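Local coordinates for retropepsin-like aspartic endopeptidase domain-containing protein (Legionella pneumophila subsp. pneumophila str. Philadelphia 1, PDB 2PMA) that is of unknown function but probably belongs to the retropepsin-like aspartic endopeptidases, in a family of putative ATP-dependent zinc proteases, at residues 41-45 against 46-50. Residues are numbered along the deposited sequence; the frame is centred on the assembly and turned at random.
Sequences IEKKG and IPYLR
Tyr48 CG lies beside its own backbone N (chi1 -83°), and Lys43 CG is placed likewise, with the lysine chain extended through CD. Both side chains rise from the same face of the hairpin, and they cross at about a right angle. Lys43 CD sits over the middle of one face of the Tyr48 ring, 3.6 Å from the ring centroid and 12° off its normal, a CH-pi contact. Lys43 NZ is farther off, so any cation-pi attraction is weak. On the same face of the hairpin, Ile41 CG1 packs 3.6 Å from Tyr48 CB. Ile41 CG2 lies over the guanidinium of Arg50, offset toward its rim. Arg50 NE forms a salt bridge with Glu63 of strand 58-71. The motif is a beta hairpin with a two-residue loop, a type I' turn from Lys43 to Ile46, at the exposed end of strands 31-43 and 46-55. Both central turn residues, Lys44 and Gly45, have positive phi. Ile46 N to Lys43 O (2.9 Å) closes the turn, with the donor well above the carbonyl plane. Lys43 N returns a bond to Ile46 O. The Ile41-Tyr48 pair is straighter: Tyr48 N reaches Ile41 O at 2.9 Å with an N-H...O angle of 174°.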
loop_
_atom_site.group_PDB
_atom_site.type_symbol
_atom_site.label_atom_id
_atom_site.label_comp_id
_atom_site.label_asym_id
_atom_site.label_seq_id
_atom_site.Cartn_x
_atom_site.Cartn_y
_atom_site.Cartn_z
ATOM N N ILE A 41 -3.944 -12.634 -13.976
ATOM C CA ILE A 41 -4.512 -12.510 -15.309
ATOM C C ILE A 41 -3.432 -11.941 -16.222
ATOM O O ILE A 41 -2.441 -11.419 -15.746
ATOM C CB ILE A 41 -5.763 -11.613 -15.311
ATOM C CG1 ILE A 41 -5.412 -10.218 -14.812
ATOM C CG2 ILE A 41 -6.889 -12.247 -14.465
ATOM C CD1 ILE A 41 -6.524 -9.200 -14.998
ATOM N N GLU A 42 -3.622 -12.061 -17.530
ATOM C CA GLU A 42 -2.707 -11.427 -18.476
ATOM C C GLU A 42 -3.481 -10.423 -19.302
ATOM O O GLU A 42 -4.555 -10.744 -19.820
ATOM C CB GLU A 42 -2.048 -12.468 -19.388
ATOM C CG GLU A 42 -0.538 -12.631 -19.161
ATOM C CD GLU A 42 -0.182 -13.585 -18.015
ATOM O OE1 GLU A 42 -1.093 -14.077 -17.305
ATOM O OE2 GLU A 42 1.028 -13.850 -17.829
ATOM N N LYS A 43 -2.969 -9.199 -19.376
ATOM C CA LYS A 43 -3.493 -8.208 -20.284
ATOM C C LYS A 43 -2.402 -7.960 -21.336
ATOM O O LYS A 43 -1.347 -7.406 -21.045
ATOM C CB LYS A 43 -3.863 -6.936 -19.522
ATOM C CG LYS A 43 -4.936 -7.172 -18.434
ATOM C CD LYS A 43 -5.082 -5.938 -17.551
ATOM C CE LYS A 43 -6.450 -5.881 -16.916
ATOM N NZ LYS A 43 -7.510 -5.650 -17.934
ATOM N N LYS A 44 -2.643 -8.441 -22.549
ATOM C CA LYS A 44 -1.692 -8.272 -23.651
ATOM C C LYS A 44 -0.297 -8.793 -23.314
ATOM O O LYS A 44 0.724 -8.155 -23.616
ATOM C CB LYS A 44 -1.642 -6.807 -24.107
ATOM C CG LYS A 44 -2.981 -6.316 -24.651
ATOM C CD LYS A 44 -2.786 -5.372 -25.835
ATOM C CE LYS A 44 -4.123 -4.751 -26.252
ATOM N NZ LYS A 44 -3.979 -3.295 -26.581
ATOM N N GLY A 45 -0.257 -9.954 -22.678
ATOM C CA GLY A 45 1.005 -10.594 -22.341
ATOM C C GLY A 45 1.657 -9.985 -21.119
ATOM O O GLY A 45 2.765 -10.400 -20.747
ATOM N N ILE A 46 1.000 -9.001 -20.492
ATOM C CA ILE A 46 1.496 -8.429 -19.225
ATOM C C ILE A 46 0.715 -9.005 -18.035
ATOM O O ILE A 46 -0.532 -8.923 -18.026
ATOM C CB ILE A 46 1.368 -6.899 -19.192
ATOM C CG1 ILE A 46 2.085 -6.267 -20.398
ATOM C CG2 ILE A 46 1.921 -6.322 -17.858
ATOM C CD1 ILE A 46 2.019 -4.769 -20.372
ATOM N N PRO A 47 1.432 -9.577 -17.042
ATOM C CA PRO A 47 0.751 -10.137 -15.887
ATOM C C PRO A 47 0.231 -9.049 -14.939
ATOM O O PRO A 47 0.937 -8.067 -14.637
ATOM C CB PRO A 47 1.828 -10.985 -15.194
ATOM C CG PRO A 47 3.102 -10.354 -15.554
ATOM C CD PRO A 47 2.903 -9.743 -16.950
ATOM N N TYR A 48 -1.006 -9.260 -14.501
ATOM C CA TYR A 48 -1.647 -8.426 -13.507
ATOM C C TYR A 48 -2.130 -9.405 -12.462
ATOM O O TYR A 48 -2.417 -10.594 -12.790
ATOM C CB TYR A 48 -2.883 -7.708 -14.109
ATOM C CG TYR A 48 -2.519 -6.454 -14.861
ATOM C CD1 TYR A 48 -2.804 -5.199 -14.328
ATOM C CD2 TYR A 48 -1.859 -6.523 -16.102
ATOM C CE1 TYR A 48 -2.456 -4.019 -15.009
ATOM C CE2 TYR A 48 -1.498 -5.349 -16.784
ATOM C CZ TYR A 48 -1.804 -4.112 -16.224
ATOM O OH TYR A 48 -1.441 -2.956 -16.900
ATOM N N LEU A 49 -2.292 -8.913 -11.231
ATOM C CA LEU A 49 -3.044 -9.660 -10.221
ATOM C C LEU A 49 -4.346 -8.923 -9.925
ATOM O O LEU A 49 -4.362 -7.678 -9.820
ATOM C CB LEU A 49 -2.221 -9.764 -8.934
ATOM C CG LEU A 49 -0.887 -10.509 -9.023
ATOM C CD1 LEU A 49 -0.385 -10.647 -7.621
ATOM C CD2 LEU A 49 -1.076 -11.931 -9.639
ATOM N N ARG A 50 -5.429 -9.679 -9.846
ATOM C CA ARG A 50 -6.695 -9.164 -9.314
ATOM C C ARG A 50 -6.717 -9.586 -7.860
ATOM O O ARG A 50 -6.341 -10.723 -7.522
ATOM C CB ARG A 50 -7.867 -9.799 -10.054
ATOM C CG ARG A 50 -9.238 -9.302 -9.639
ATOM C CD ARG A 50 -10.337 -10.102 -10.410
ATOM N NE ARG A 50 -10.303 -9.763 -11.840
ATOM C CZ ARG A 50 -10.550 -10.609 -12.841
ATOM N NH1 ARG A 50 -10.834 -11.895 -12.600
ATOM N NH2 ARG A 50 -10.501 -10.171 -14.100
#